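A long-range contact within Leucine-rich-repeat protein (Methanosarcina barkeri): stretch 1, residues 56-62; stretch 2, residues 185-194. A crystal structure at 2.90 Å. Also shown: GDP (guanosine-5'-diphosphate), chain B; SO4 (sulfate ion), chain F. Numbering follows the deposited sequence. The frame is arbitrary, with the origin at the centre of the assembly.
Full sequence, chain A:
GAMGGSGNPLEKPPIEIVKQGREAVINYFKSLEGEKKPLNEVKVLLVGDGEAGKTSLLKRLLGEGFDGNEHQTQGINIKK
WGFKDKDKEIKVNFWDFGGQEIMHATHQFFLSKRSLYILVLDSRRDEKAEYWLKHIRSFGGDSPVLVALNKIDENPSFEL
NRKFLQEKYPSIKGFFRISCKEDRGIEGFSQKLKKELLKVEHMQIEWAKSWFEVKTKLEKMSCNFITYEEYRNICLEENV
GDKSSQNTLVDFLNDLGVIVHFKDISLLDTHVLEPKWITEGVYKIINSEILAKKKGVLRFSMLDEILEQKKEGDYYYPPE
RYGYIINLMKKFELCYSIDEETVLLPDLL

Stretch 1 56-62: SLLKRLL
Stretch 2, residues 185-194: GIEGFSQKLK

Two helices distant in sequence can be held together largely by apolar side chains and the aliphatic parts of polar ones, provided their rotamers carry the methyl groups across the gap. Here helix 56-62 and helix 186-194 cross at -79°, their axes approaching to 10.4 Å, with no hydrogen bond between them. Residues 56-61 and 186-194 are regular α-helix, with phi and psi mostly near -65° and -40°; L62 is at -89/-6. G185, at the N-cap of the second helix, adopts 81/4, a positive phi that favours glycine; its O accepts the first helical bond from F189 N at 3.1 Å.

The register is set by CA-CA distances of 7.0 Å between R60 and I186 and 6.6 Å between L61 and S190. The CA-to-CB bond of L61 points sideways, yet its m,t rotamer (-68°, 166°) brings the end of the side chain nearer. L61 CD2 then lies 3.9 Å from F189 CD2, 3.9 Å from L193 CD2 and 4.3 Å from S190 CB, making L61 the residue most covered by the opposing stretch. F189, with chi1 at 178° and chi2 at 85°, presents its ring edge to that methyl. One turn earlier, L57 also starts sideways; its t,p rotamer (177°, 54°) brings L57 CD2 to 4.2 Å from F189 CE2. L193, whose CA-to-CB bond points toward the first helix, is likewise t,p (-179°, 59°).

I186 is m,p (-81°, 61°), and its CG1 packs 3.8 Å from R60 CB. Arginine suits this partly exposed position because its CB can pack on the buried isoleucine while its guanidinium, reached through m,m,t (-72°, -64°, -167°), is hydrogen-bonded elsewhere in the structure. The small S190, chi1 -174°, offers its CB to L61. In all, 295 Å² is buried, both sides summed; L57, L61, I186, F189 and L193 are buried, as suits large apolar residues. S56 OG, from an m rotamer, donates to GDP O1A at 3.1 Å.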

# COMPACT_ATOMS: atom_id res chain seq x y z
N SER A 56 -3.29 -16.20 0.86
CA SER A 56 -3.68 -17.34 1.71
C SER A 56 -3.55 -17.01 3.19
O SER A 56 -4.44 -17.35 3.98
CB SER A 56 -2.83 -18.56 1.38
OG SER A 56 -2.94 -18.92 0.02
N LEU A 57 -2.45 -16.38 3.56
CA LEU A 57 -2.20 -15.97 4.95
C LEU A 57 -3.25 -14.97 5.43
O LEU A 57 -3.72 -15.05 6.56
CB LEU A 57 -0.80 -15.37 5.10
CG LEU A 57 -0.40 -14.83 6.48
CD1 LEU A 57 -0.59 -15.88 7.57
CD2 LEU A 57 1.05 -14.35 6.45
N LEU A 58 -3.62 -14.04 4.55
CA LEU A 58 -4.65 -13.05 4.86
C LEU A 58 -5.99 -13.72 5.16
O LEU A 58 -6.70 -13.31 6.08
CB LEU A 58 -4.80 -12.05 3.71
CG LEU A 58 -5.83 -10.93 3.88
CD1 LEU A 58 -5.63 -10.16 5.17
CD2 LEU A 58 -5.77 -9.99 2.68
N LYS A 59 -6.34 -14.74 4.38
CA LYS A 59 -7.58 -15.49 4.59
C LYS A 59 -7.59 -16.19 5.95
O LYS A 59 -8.62 -16.24 6.62
CB LYS A 59 -7.79 -16.51 3.47
CG LYS A 59 -8.25 -15.91 2.15
CD LYS A 59 -8.30 -16.94 1.04
CE LYS A 59 -9.45 -17.92 1.21
NZ LYS A 59 -9.53 -18.90 0.10
N ARG A 60 -6.44 -16.73 6.34
CA ARG A 60 -6.30 -17.42 7.63
C ARG A 60 -6.41 -16.46 8.82
O ARG A 60 -6.93 -16.83 9.87
CB ARG A 60 -4.98 -18.19 7.69
CG ARG A 60 -4.94 -19.43 6.81
CD ARG A 60 -5.96 -20.47 7.26
NE ARG A 60 -5.74 -21.77 6.64
CZ ARG A 60 -6.50 -22.84 6.84
NH1 ARG A 60 -7.55 -22.78 7.66
NH2 ARG A 60 -6.21 -23.98 6.22
N LEU A 61 -5.91 -15.24 8.65
CA LEU A 61 -6.01 -14.21 9.69
C LEU A 61 -7.47 -13.78 9.91
O LEU A 61 -7.88 -13.53 11.05
CB LEU A 61 -5.16 -12.99 9.32
CG LEU A 61 -3.64 -13.19 9.33
CD1 LEU A 61 -2.94 -12.04 8.64
CD2 LEU A 61 -3.12 -13.37 10.75
N LEU A 62 -8.23 -13.72 8.83
CA LEU A 62 -9.65 -13.35 8.89
C LEU A 62 -10.57 -14.55 9.11
O LEU A 62 -11.78 -14.38 9.29
CB LEU A 62 -10.06 -12.62 7.61
CG LEU A 62 -9.24 -11.39 7.24
CD1 LEU A 62 -9.70 -10.82 5.90
CD2 LEU A 62 -9.30 -10.32 8.32
N GLY A 185 0.66 -22.92 12.77
CA GLY A 185 1.41 -21.72 13.15
C GLY A 185 0.69 -20.39 12.97
O GLY A 185 1.27 -19.33 13.20
N ILE A 186 -0.58 -20.44 12.57
CA ILE A 186 -1.38 -19.23 12.34
C ILE A 186 -1.78 -18.59 13.67
O ILE A 186 -1.72 -17.37 13.82
CB ILE A 186 -2.62 -19.51 11.46
CG1 ILE A 186 -2.23 -19.56 9.97
CG2 ILE A 186 -3.69 -18.44 11.63
CD1 ILE A 186 -1.24 -20.64 9.61
N GLU A 187 -2.21 -19.42 14.62
CA GLU A 187 -2.59 -18.95 15.95
C GLU A 187 -1.44 -18.21 16.65
O GLU A 187 -1.65 -17.15 17.23
CB GLU A 187 -3.05 -20.12 16.83
N GLY A 188 -0.24 -18.78 16.56
CA GLY A 188 0.95 -18.16 17.13
C GLY A 188 1.34 -16.87 16.42
O GLY A 188 1.74 -15.90 17.05
N PHE A 189 1.22 -16.88 15.09
CA PHE A 189 1.50 -15.70 14.27
C PHE A 189 0.49 -14.59 14.53
O PHE A 189 0.85 -13.42 14.62
CB PHE A 189 1.49 -16.08 12.78
CG PHE A 189 1.72 -14.91 11.86
CD1 PHE A 189 3.00 -14.49 11.56
CD2 PHE A 189 0.64 -14.24 11.30
CE1 PHE A 189 3.21 -13.42 10.71
CE2 PHE A 189 0.85 -13.16 10.45
CZ PHE A 189 2.13 -12.75 10.15
N SER A 190 -0.78 -14.97 14.65
CA SER A 190 -1.87 -14.01 14.89
C SER A 190 -1.74 -13.31 16.25
O SER A 190 -2.05 -12.13 16.37
CB SER A 190 -3.23 -14.71 14.80
OG SER A 190 -4.29 -13.78 14.88
N GLN A 191 -1.28 -14.05 17.25
CA GLN A 191 -1.06 -13.49 18.59
C GLN A 191 0.06 -12.45 18.59
O GLN A 191 -0.06 -11.41 19.23
CB GLN A 191 -0.73 -14.61 19.58
N LYS A 192 1.14 -12.74 17.87
CA LYS A 192 2.26 -11.80 17.74
C LYS A 192 1.87 -10.57 16.91
O LYS A 192 2.34 -9.47 17.18
CB LYS A 192 3.48 -12.50 17.10
CG LYS A 192 4.72 -11.62 16.96
CD LYS A 192 5.26 -11.15 18.30
CE LYS A 192 6.62 -10.49 18.13
NZ LYS A 192 7.14 -9.95 19.42
N LEU A 193 1.02 -10.78 15.91
CA LEU A 193 0.53 -9.68 15.08
C LEU A 193 -0.28 -8.69 15.91
O LEU A 193 -0.03 -7.49 15.88
CB LEU A 193 -0.32 -10.21 13.92
CG LEU A 193 -0.90 -9.18 12.94
CD1 LEU A 193 0.19 -8.36 12.27
CD2 LEU A 193 -1.75 -9.88 11.89
N LYS A 194 -1.24 -9.22 16.67
CA LYS A 194 -2.07 -8.41 17.57
C LYS A 194 -1.21 -7.63 18.57
O LYS A 194 -1.48 -6.46 18.83
CB LYS A 194 -3.06 -9.29 18.33
CG LYS A 194 -4.20 -9.84 17.48
CD LYS A 194 -4.96 -10.92 18.23
CE LYS A 194 -6.04 -11.56 17.37
NZ LYS A 194 -7.23 -10.68 17.20
PB GDP B . 0.02 -14.93 -3.56
O1B GDP B . 1.00 -15.50 -2.42
O2B GDP B . -0.63 -13.60 -2.93
O3B GDP B . 0.76 -14.64 -4.81
O3A GDP B . -1.23 -15.91 -3.76
PA GDP B . -1.38 -17.36 -3.07
O1A GDP B . -0.91 -17.36 -1.67
O2A GDP B . -2.96 -17.66 -3.16
O5' GDP B . -0.66 -18.43 -4.03
C5' GDP B . 0.08 -19.47 -3.49
C4' GDP B . -0.42 -20.80 -4.10
O4' GDP B . 0.07 -21.88 -3.27
C3' GDP B . -1.94 -20.95 -4.09
O3' GDP B . -2.34 -21.90 -5.08
C2' GDP B . -2.23 -21.47 -2.70
O2' GDP B . -3.39 -22.31 -2.71
C1' GDP B . -0.99 -22.30 -2.37
N9 GDP B . -0.55 -22.14 -0.95
C8 GDP B . -0.54 -21.03 -0.21
N7 GDP B . -0.07 -21.34 0.99
C5 GDP B . 0.22 -22.64 1.00
C6 GDP B . 0.71 -23.42 1.97
O6 GDP B . 0.99 -22.97 3.07
N1 GDP B . 0.92 -24.78 1.71
C2 GDP B . 0.60 -25.27 0.44
N2 GDP B . 0.78 -26.56 0.16
N3 GDP B . 0.10 -24.44 -0.49
C4 GDP B . -0.08 -23.13 -0.21
S SO4 F . 7.02 -13.13 21.71
O1 SO4 F . 6.54 -13.49 23.07
O2 SO4 F . 8.50 -13.11 21.70
O3 SO4 F . 6.53 -14.13 20.73
O4 SO4 F . 6.50 -11.79 21.35